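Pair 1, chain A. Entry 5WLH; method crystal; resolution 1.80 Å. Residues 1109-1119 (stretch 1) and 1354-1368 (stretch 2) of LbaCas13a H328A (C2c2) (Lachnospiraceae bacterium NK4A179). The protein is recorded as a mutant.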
# COMPACT_ATOMS: atom_id res chain seq x y z
N MET A 1109 4.10 -22.69 7.37
CA MET A 1109 4.13 -21.92 6.14
C MET A 1109 3.38 -20.61 6.30
O MET A 1109 3.82 -19.57 5.80
CB MET A 1109 3.52 -22.73 4.99
CG MET A 1109 4.17 -24.07 4.80
SD MET A 1109 5.92 -23.86 4.45
CE MET A 1109 5.81 -23.05 2.86
N ASP A 1110 2.23 -20.66 6.97
CA ASP A 1110 1.44 -19.46 7.24
C ASP A 1110 2.26 -18.44 8.02
O ASP A 1110 2.35 -17.28 7.63
CB ASP A 1110 0.17 -19.84 8.00
CG ASP A 1110 -0.98 -18.88 7.75
OD1 ASP A 1110 -0.79 -17.87 7.04
OD2 ASP A 1110 -2.07 -19.13 8.29
N TYR A 1111 2.87 -18.87 9.13
CA TYR A 1111 3.66 -17.92 9.91
C TYR A 1111 4.83 -17.38 9.11
O TYR A 1111 5.18 -16.19 9.23
CB TYR A 1111 4.16 -18.57 11.20
CG TYR A 1111 3.03 -19.08 12.06
CD1 TYR A 1111 1.91 -18.30 12.28
CD2 TYR A 1111 3.07 -20.35 12.60
CE1 TYR A 1111 0.87 -18.76 13.06
CE2 TYR A 1111 2.02 -20.83 13.38
CZ TYR A 1111 0.93 -20.03 13.60
OH TYR A 1111 -0.10 -20.51 14.37
N SER A 1112 5.47 -18.22 8.29
CA SER A 1112 6.60 -17.74 7.49
C SER A 1112 6.14 -16.67 6.50
O SER A 1112 6.83 -15.66 6.31
CB SER A 1112 7.26 -18.89 6.73
OG SER A 1112 7.66 -19.89 7.63
N GLU A 1113 4.99 -16.90 5.86
CA GLU A 1113 4.46 -15.91 4.93
C GLU A 1113 4.11 -14.62 5.64
O GLU A 1113 4.30 -13.53 5.09
CB GLU A 1113 3.23 -16.45 4.22
CG GLU A 1113 3.54 -17.27 2.99
CD GLU A 1113 2.28 -17.65 2.24
OE1 GLU A 1113 1.51 -16.74 1.86
OE2 GLU A 1113 2.05 -18.87 2.06
N ILE A 1114 3.55 -14.71 6.85
CA ILE A 1114 3.20 -13.48 7.57
C ILE A 1114 4.45 -12.70 7.90
O ILE A 1114 4.50 -11.48 7.72
CB ILE A 1114 2.37 -13.79 8.83
CG1 ILE A 1114 0.96 -14.24 8.42
CG2 ILE A 1114 2.26 -12.54 9.69
CD1 ILE A 1114 0.15 -14.92 9.54
N ALA A 1115 5.49 -13.40 8.36
CA ALA A 1115 6.77 -12.75 8.62
C ALA A 1115 7.35 -12.16 7.34
O ALA A 1115 7.85 -11.03 7.34
CB ALA A 1115 7.74 -13.76 9.23
N ASP A 1116 7.28 -12.91 6.24
CA ASP A 1116 7.72 -12.35 4.96
C ASP A 1116 6.93 -11.10 4.59
O ASP A 1116 7.47 -10.17 3.99
CB ASP A 1116 7.58 -13.38 3.84
CG ASP A 1116 8.61 -14.48 3.92
OD1 ASP A 1116 9.62 -14.29 4.62
OD2 ASP A 1116 8.38 -15.52 3.26
N GLU A 1117 5.63 -11.09 4.88
CA GLU A 1117 4.85 -9.90 4.54
C GLU A 1117 5.20 -8.73 5.46
O GLU A 1117 5.25 -7.58 5.02
CB GLU A 1117 3.36 -10.17 4.60
CG GLU A 1117 2.88 -11.11 3.53
CD GLU A 1117 1.46 -11.57 3.75
OE1 GLU A 1117 0.75 -10.97 4.59
OE2 GLU A 1117 1.05 -12.54 3.08
N LEU A 1118 5.41 -9.00 6.75
CA LEU A 1118 5.86 -7.93 7.63
C LEU A 1118 7.23 -7.41 7.23
O LEU A 1118 7.47 -6.20 7.23
CB LEU A 1118 5.90 -8.41 9.08
CG LEU A 1118 4.52 -8.78 9.63
CD1 LEU A 1118 4.70 -9.48 10.96
CD2 LEU A 1118 3.66 -7.54 9.78
N GLN A 1119 8.14 -8.33 6.88
CA GLN A 1119 9.49 -7.92 6.51
C GLN A 1119 9.47 -7.25 5.15
O GLN A 1119 10.17 -6.26 4.93
CB GLN A 1119 10.40 -9.15 6.48
CG GLN A 1119 11.79 -8.90 5.89
CD GLN A 1119 12.70 -8.14 6.82
OE1 GLN A 1119 12.26 -7.52 7.79
NE2 GLN A 1119 13.99 -8.15 6.52
N ALA A 1354 -12.20 -17.65 12.78
CA ALA A 1354 -11.26 -17.99 11.71
C ALA A 1354 -9.99 -18.63 12.26
O ALA A 1354 -9.43 -19.55 11.66
CB ALA A 1354 -10.91 -16.74 10.90
N ARG A 1355 -9.51 -18.12 13.39
CA ARG A 1355 -8.22 -18.51 13.96
C ARG A 1355 -8.40 -18.85 15.43
O ARG A 1355 -8.98 -18.07 16.18
CB ARG A 1355 -7.20 -17.38 13.83
CG ARG A 1355 -6.98 -16.94 12.39
CD ARG A 1355 -6.45 -18.11 11.59
NE ARG A 1355 -6.01 -17.72 10.25
CZ ARG A 1355 -6.67 -18.03 9.14
NH1 ARG A 1355 -7.80 -18.72 9.19
NH2 ARG A 1355 -6.18 -17.64 7.96
N ASP A 1356 -7.87 -20.00 15.84
CA ASP A 1356 -8.05 -20.45 17.21
C ASP A 1356 -7.01 -19.81 18.12
O ASP A 1356 -6.11 -19.10 17.67
CB ASP A 1356 -8.01 -21.98 17.27
CG ASP A 1356 -6.77 -22.57 16.60
OD1 ASP A 1356 -5.68 -21.96 16.66
OD2 ASP A 1356 -6.89 -23.67 16.00
N LYS A 1357 -7.12 -20.08 19.42
CA LYS A 1357 -6.21 -19.46 20.38
C LYS A 1357 -4.77 -19.84 20.10
O LYS A 1357 -3.86 -19.02 20.27
CB LYS A 1357 -6.60 -19.83 21.81
CG LYS A 1357 -5.66 -19.25 22.87
CD LYS A 1357 -6.14 -19.49 24.32
CE LYS A 1357 -5.19 -18.81 25.30
NZ LYS A 1357 -5.57 -19.03 26.74
N ARG A 1358 -4.53 -21.08 19.68
CA ARG A 1358 -3.16 -21.52 19.44
C ARG A 1358 -2.52 -20.74 18.29
O ARG A 1358 -1.36 -20.33 18.36
CB ARG A 1358 -3.15 -23.02 19.15
CG ARG A 1358 -1.84 -23.58 18.65
CD ARG A 1358 -2.01 -25.07 18.51
NE ARG A 1358 -0.78 -25.76 18.17
CZ ARG A 1358 -0.60 -27.06 18.35
NH1 ARG A 1358 -1.59 -27.78 18.87
NH2 ARG A 1358 0.54 -27.64 18.01
N TYR A 1359 -3.28 -20.52 17.22
CA TYR A 1359 -2.80 -19.70 16.11
C TYR A 1359 -2.51 -18.29 16.58
O TYR A 1359 -1.44 -17.73 16.31
CB TYR A 1359 -3.84 -19.70 15.00
CG TYR A 1359 -3.44 -18.96 13.73
CD1 TYR A 1359 -3.56 -17.58 13.65
CD2 TYR A 1359 -2.98 -19.65 12.63
CE1 TYR A 1359 -3.19 -16.90 12.48
CE2 TYR A 1359 -2.62 -18.99 11.46
CZ TYR A 1359 -2.72 -17.63 11.40
OH TYR A 1359 -2.36 -16.98 10.23
N LEU A 1360 -3.46 -17.69 17.30
CA LEU A 1360 -3.29 -16.32 17.78
C LEU A 1360 -2.09 -16.19 18.70
O LEU A 1360 -1.42 -15.14 18.71
CB LEU A 1360 -4.56 -15.85 18.48
CG LEU A 1360 -5.82 -15.80 17.63
CD1 LEU A 1360 -7.02 -15.41 18.47
CD2 LEU A 1360 -5.64 -14.81 16.46
N GLN A 1361 -1.79 -17.23 19.47
CA GLN A 1361 -0.59 -17.20 20.30
C GLN A 1361 0.67 -17.06 19.46
O GLN A 1361 1.59 -16.32 19.81
CB GLN A 1361 -0.50 -18.47 21.16
CG GLN A 1361 -1.24 -18.38 22.47
CD GLN A 1361 -1.39 -19.74 23.14
OE1 GLN A 1361 -2.16 -19.90 24.08
NE2 GLN A 1361 -0.65 -20.72 22.64
N SER A 1362 0.75 -17.80 18.34
CA SER A 1362 1.95 -17.70 17.52
C SER A 1362 2.05 -16.34 16.84
O SER A 1362 3.16 -15.85 16.62
CB SER A 1362 1.97 -18.83 16.49
OG SER A 1362 2.43 -20.03 17.08
N ILE A 1363 0.91 -15.74 16.50
CA ILE A 1363 0.92 -14.38 15.97
C ILE A 1363 1.45 -13.41 17.01
O ILE A 1363 2.27 -12.54 16.71
CB ILE A 1363 -0.48 -13.98 15.50
CG1 ILE A 1363 -0.95 -14.90 14.36
CG2 ILE A 1363 -0.50 -12.52 15.08
CD1 ILE A 1363 0.01 -14.95 13.15
N ILE A 1364 1.00 -13.54 18.27
CA ILE A 1364 1.53 -12.66 19.32
C ILE A 1364 3.02 -12.89 19.51
O ILE A 1364 3.79 -11.94 19.65
CB ILE A 1364 0.74 -12.87 20.62
CG1 ILE A 1364 -0.63 -12.21 20.50
CG2 ILE A 1364 1.51 -12.32 21.81
CD1 ILE A 1364 -1.65 -12.72 21.57
N ARG A 1365 3.47 -14.15 19.50
CA ARG A 1365 4.89 -14.41 19.64
C ARG A 1365 5.67 -13.83 18.46
O ARG A 1365 6.77 -13.29 18.62
CB ARG A 1365 5.14 -15.90 19.74
CG ARG A 1365 4.53 -16.55 20.99
CD ARG A 1365 5.44 -17.67 21.40
NE ARG A 1365 4.90 -18.97 21.06
CZ ARG A 1365 5.60 -20.10 21.06
NH1 ARG A 1365 6.90 -20.10 21.36
NH2 ARG A 1365 5.00 -21.23 20.75
N LEU A 1366 5.11 -13.96 17.27
CA LEU A 1366 5.72 -13.36 16.09
C LEU A 1366 5.90 -11.86 16.27
O LEU A 1366 6.95 -11.30 15.92
CB LEU A 1366 4.83 -13.67 14.88
CG LEU A 1366 5.03 -13.02 13.53
CD1 LEU A 1366 4.51 -13.99 12.46
CD2 LEU A 1366 4.27 -11.72 13.48
N LEU A 1367 4.88 -11.19 16.80
CA LEU A 1367 4.95 -9.73 16.92
C LEU A 1367 5.89 -9.30 18.02
O LEU A 1367 6.56 -8.26 17.90
CB LEU A 1367 3.56 -9.16 17.17
CG LEU A 1367 2.62 -9.28 15.97
CD1 LEU A 1367 1.21 -8.98 16.43
CD2 LEU A 1367 3.07 -8.29 14.91
N PHE A 1368 5.94 -10.06 19.11
CA PHE A 1368 6.57 -9.59 20.34
C PHE A 1368 7.96 -10.15 20.58
O PHE A 1368 8.74 -9.52 21.29
CB PHE A 1368 5.72 -9.94 21.56
CG PHE A 1368 4.63 -8.94 21.84
CD1 PHE A 1368 4.89 -7.81 22.61
CD2 PHE A 1368 3.36 -9.12 21.32
CE1 PHE A 1368 3.89 -6.89 22.87
CE2 PHE A 1368 2.36 -8.20 21.58
CZ PHE A 1368 2.61 -7.09 22.35
O HOH W 1 -3.23 -16.67 6.80

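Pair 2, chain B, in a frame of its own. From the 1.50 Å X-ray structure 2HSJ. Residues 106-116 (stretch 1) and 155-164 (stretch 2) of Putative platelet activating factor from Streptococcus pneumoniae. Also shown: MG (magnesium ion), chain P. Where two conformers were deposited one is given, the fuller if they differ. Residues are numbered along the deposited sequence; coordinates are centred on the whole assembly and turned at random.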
# COMPACT_ATOMS: atom_id res chain seq x y z
N GLU B 106 -1.99 -23.65 -31.95
CA GLU B 106 -2.98 -23.71 -30.89
C GLU B 106 -2.55 -22.87 -29.68
O GLU B 106 -3.33 -22.08 -29.16
CB GLU B 106 -3.26 -25.16 -30.49
CG GLU B 106 -4.28 -25.34 -29.36
CD GLU B 106 -4.56 -26.83 -29.08
OE1 GLU B 106 -4.72 -27.60 -30.05
OE2 GLU B 106 -4.61 -27.21 -27.91
N ALA B 107 -1.29 -23.01 -29.25
CA ALA B 107 -0.78 -22.16 -28.16
C ALA B 107 -0.89 -20.66 -28.50
O ALA B 107 -1.28 -19.85 -27.64
CB ALA B 107 0.66 -22.52 -27.82
N LEU B 108 -0.51 -20.30 -29.72
CA LEU B 108 -0.59 -18.91 -30.15
C LEU B 108 -2.02 -18.39 -30.11
O LEU B 108 -2.27 -17.32 -29.55
CB LEU B 108 -0.01 -18.74 -31.57
CG LEU B 108 1.50 -18.93 -31.71
CD1 LEU B 108 1.87 -18.87 -33.20
CD2 LEU B 108 2.30 -17.93 -30.87
N ASN B 109 -2.95 -19.16 -30.69
CA ASN B 109 -4.36 -18.77 -30.65
C ASN B 109 -4.84 -18.58 -29.22
O ASN B 109 -5.57 -17.64 -28.93
CB ASN B 109 -5.26 -19.80 -31.34
CG ASN B 109 -5.17 -19.72 -32.85
OD1 ASN B 109 -4.65 -18.75 -33.40
ND2 ASN B 109 -5.67 -20.75 -33.52
N ASN B 110 -4.38 -19.46 -28.32
CA ASN B 110 -4.72 -19.31 -26.90
C ASN B 110 -4.18 -17.99 -26.35
O ASN B 110 -4.91 -17.25 -25.68
CB ASN B 110 -4.18 -20.48 -26.08
CG ASN B 110 -4.93 -21.78 -26.31
OD1 ASN B 110 -6.05 -21.78 -26.83
ND2 ASN B 110 -4.32 -22.88 -25.92
N LEU B 111 -2.92 -17.68 -26.65
CA LEU B 111 -2.31 -16.45 -26.15
C LEU B 111 -3.00 -15.25 -26.73
O LEU B 111 -3.22 -14.26 -26.03
CB LEU B 111 -0.82 -16.40 -26.48
CG LEU B 111 0.03 -17.30 -25.62
CD1 LEU B 111 1.37 -17.52 -26.24
CD2 LEU B 111 0.16 -16.69 -24.18
N GLU B 112 -3.35 -15.32 -28.02
CA GLU B 112 -4.03 -14.20 -28.65
C GLU B 112 -5.38 -13.95 -27.98
O GLU B 112 -5.73 -12.80 -27.68
CB GLU B 112 -4.14 -14.38 -30.15
CG GLU B 112 -4.66 -13.11 -30.79
CD GLU B 112 -4.40 -13.03 -32.28
OE1 GLU B 112 -4.13 -14.08 -32.90
OE2 GLU B 112 -4.49 -11.89 -32.81
N ALA B 113 -6.10 -15.02 -27.67
CA ALA B 113 -7.37 -14.85 -26.96
C ALA B 113 -7.21 -14.25 -25.54
O ALA B 113 -8.05 -13.47 -25.08
CB ALA B 113 -8.08 -16.20 -26.86
N ILE B 114 -6.16 -14.65 -24.84
CA ILE B 114 -5.86 -14.07 -23.51
C ILE B 114 -5.64 -12.54 -23.65
O ILE B 114 -6.24 -11.74 -22.93
CB ILE B 114 -4.64 -14.75 -22.87
CG1 ILE B 114 -4.98 -16.20 -22.49
CG2 ILE B 114 -4.18 -13.96 -21.64
CD1 ILE B 114 -3.79 -17.13 -22.36
N ILE B 115 -4.79 -12.15 -24.60
CA ILE B 115 -4.51 -10.74 -24.83
C ILE B 115 -5.80 -9.98 -25.10
O ILE B 115 -6.07 -8.92 -24.52
CB ILE B 115 -3.53 -10.56 -26.02
CG1 ILE B 115 -2.14 -11.06 -25.62
CG2 ILE B 115 -3.46 -9.11 -26.45
CD1 ILE B 115 -1.24 -11.31 -26.82
N GLN B 116 -6.63 -10.53 -25.99
CA GLN B 116 -7.89 -9.87 -26.31
C GLN B 116 -8.86 -9.80 -25.11
O GLN B 116 -9.58 -8.82 -24.94
CB GLN B 116 -8.56 -10.55 -27.48
CG GLN B 116 -7.75 -10.44 -28.74
CD GLN B 116 -8.32 -11.29 -29.86
OE1 GLN B 116 -9.16 -12.16 -29.63
NE2 GLN B 116 -7.87 -11.05 -31.06
N ASN B 155 12.02 -21.17 -31.63
CA ASN B 155 10.97 -21.05 -32.66
C ASN B 155 9.65 -20.51 -32.08
O ASN B 155 8.99 -19.66 -32.69
CB ASN B 155 10.75 -22.38 -33.38
CG ASN B 155 11.91 -22.75 -34.27
OD1 ASN B 155 12.66 -21.87 -34.71
ND2 ASN B 155 12.07 -24.03 -34.56
N TRP B 156 9.28 -20.98 -30.89
CA TRP B 156 8.09 -20.44 -30.25
C TRP B 156 8.29 -18.97 -29.92
O TRP B 156 7.36 -18.18 -30.10
CB TRP B 156 7.72 -21.24 -29.01
CG TRP B 156 7.04 -22.53 -29.40
CD1 TRP B 156 7.44 -23.42 -30.39
CD2 TRP B 156 5.85 -23.08 -28.82
NE1 TRP B 156 6.55 -24.48 -30.44
CE2 TRP B 156 5.59 -24.31 -29.48
CE3 TRP B 156 5.00 -22.67 -27.78
CZ2 TRP B 156 4.48 -25.11 -29.16
CZ3 TRP B 156 3.91 -23.47 -27.45
CH2 TRP B 156 3.67 -24.69 -28.13
N ASN B 157 9.49 -18.61 -29.47
CA ASN B 157 9.76 -17.23 -29.08
C ASN B 157 9.67 -16.29 -30.25
O ASN B 157 9.24 -15.13 -30.09
CB ASN B 157 11.09 -17.12 -28.34
CG ASN B 157 11.00 -17.70 -26.93
OD1 ASN B 157 9.89 -17.81 -26.39
ND2 ASN B 157 12.15 -18.03 -26.33
N GLN B 158 10.01 -16.77 -31.44
CA GLN B 158 9.88 -15.96 -32.66
C GLN B 158 8.40 -15.68 -32.91
O GLN B 158 8.02 -14.55 -33.25
CB GLN B 158 10.55 -16.63 -33.87
CG GLN B 158 10.81 -15.70 -35.05
CD GLN B 158 11.79 -16.30 -36.05
OE1 GLN B 158 12.57 -17.21 -35.71
NE2 GLN B 158 11.76 -15.81 -37.29
N ALA B 159 7.57 -16.71 -32.73
CA ALA B 159 6.12 -16.57 -32.85
C ALA B 159 5.50 -15.62 -31.79
O ALA B 159 4.64 -14.81 -32.10
CB ALA B 159 5.44 -17.92 -32.83
N TYR B 160 5.95 -15.73 -30.54
CA TYR B 160 5.49 -14.82 -29.50
C TYR B 160 5.83 -13.38 -29.86
O TYR B 160 5.02 -12.47 -29.65
CB TYR B 160 6.19 -15.15 -28.17
CG TYR B 160 5.59 -16.32 -27.36
CD1 TYR B 160 4.94 -17.39 -27.99
CD2 TYR B 160 5.71 -16.34 -25.97
CE1 TYR B 160 4.42 -18.47 -27.24
CE2 TYR B 160 5.19 -17.40 -25.22
CZ TYR B 160 4.55 -18.46 -25.86
OH TYR B 160 4.03 -19.49 -25.11
N GLN B 161 7.04 -13.17 -30.38
CA GLN B 161 7.49 -11.83 -30.77
C GLN B 161 6.59 -11.27 -31.86
O GLN B 161 6.24 -10.07 -31.85
CB GLN B 161 8.94 -11.87 -31.23
CG GLN B 161 9.55 -10.49 -31.50
CD GLN B 161 11.01 -10.60 -31.94
OE1 GLN B 161 11.34 -11.38 -32.85
NE2 GLN B 161 11.88 -9.82 -31.32
N GLU B 162 6.18 -12.12 -32.80
CA GLU B 162 5.31 -11.68 -33.90
C GLU B 162 3.91 -11.36 -33.39
O GLU B 162 3.29 -10.36 -33.80
CB GLU B 162 5.31 -12.75 -35.00
CG GLU B 162 6.70 -12.86 -35.65
CD GLU B 162 6.82 -13.96 -36.69
OE1 GLU B 162 6.03 -14.94 -36.63
OE2 GLU B 162 7.73 -13.85 -37.55
N LEU B 163 3.42 -12.17 -32.45
CA LEU B 163 2.13 -11.92 -31.84
C LEU B 163 2.16 -10.56 -31.11
O LEU B 163 1.25 -9.75 -31.25
CB LEU B 163 1.72 -13.09 -30.92
CG LEU B 163 0.44 -12.86 -30.11
CD1 LEU B 163 -0.78 -12.59 -30.96
CD2 LEU B 163 0.20 -14.04 -29.13
N ALA B 164 3.23 -10.31 -30.36
CA ALA B 164 3.33 -9.05 -29.64
C ALA B 164 3.27 -7.84 -30.57
O ALA B 164 2.80 -6.78 -30.17
CB ALA B 164 4.58 -9.01 -28.77
MG MG P . 3.27 -4.68 -29.34
O HOH W 2 3.76 -2.30 -28.46

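In both pairs two helices run in roughly the same direction and cross at a shallow angle, -34° in pair 1 and -32° in pair 2, with axes 11.1 and 10.8 Å apart at closest approach. The backbones of 14 central residues superpose to 0.2 Å. The register agrees as well: the CA atoms of Tyr A1111 and Ile A1363 are nearest neighbours (7.5 Å), as are those of Leu B108 and Tyr B160 (7.4 Å); the same holds for the CA atoms of Ala A1115 and Leu A1366 (7.6 Å) and of Glu B112 and Leu B163 (7.3 Å).

Both pairs place a leucine knob at the same position. Leu A1366 and Leu B163 both point toward the other helix with chi1 t, and each sits among four residues: Tyr A1111, Ile A1114, Ala A1115 and Leu A1118 in pair 1, Leu B108, Leu B111, Glu B112 and Ile B115 in pair 2. Leucine suits the pocket because its two methyls reach different walls: in pair 1 CD1 of Leu A1366 lies 3.9 Å from CG2 of Ile A1114, while its CD2 lies 3.4 Å from CD1 of Leu A1118. The position of the small Ala A1115 is taken in pair 2 by Glu B112, whose stem lies alongside the knob, its CB and CG, like its CD, each 3.9 Å from Leu B163 CD1; its OE2 is bonded elsewhere in the structure.

Both second helices carry an aromatic residue at the Tyr A1359/Trp B156 position; pair 1 adds Tyr A1111 from its first helix, where pair 2 adds Tyr B160 from its second. Tyr A1111 meets the small Ser A1362, whose CB lies over one ring face, 3.7 Å from the centroid; Ile A1363 CD1 approaches the ring edge. The matching Leu B108 is smaller, and its CD2 rests 3.7 Å from CB of Ala B159. Tyr B160 occupies the position of Ile A1363, and Leu B111 CD1 lies over one of its faces, 3.3 Å from Tyr B160 CZ. The position shared by Ile A1114 and Leu B111 is aliphatic in both pairs; in pair 1 Ile A1114 CD1 meets Ile A1363 CD1 at 3.6 Å.

Toward the N-terminal side of the contact the chemistry diverges. Tyr A1359 OH donates a weak hydrogen bond to Asp A1110 OD2 at 2.9 Å, so the phenol is both packing surface and polar partner. Ala B107 and Trp B156, which match Asp A1110 and Tyr A1359, make an apolar contact, CB to CZ3 at 3.4 Å: the small methyl accommodates the broad indole. In pair 1 a water also donates to Asp A1110 OD1 at 2.7 Å and accepts weakly from Arg A1355 NH2 at 3.3 Å.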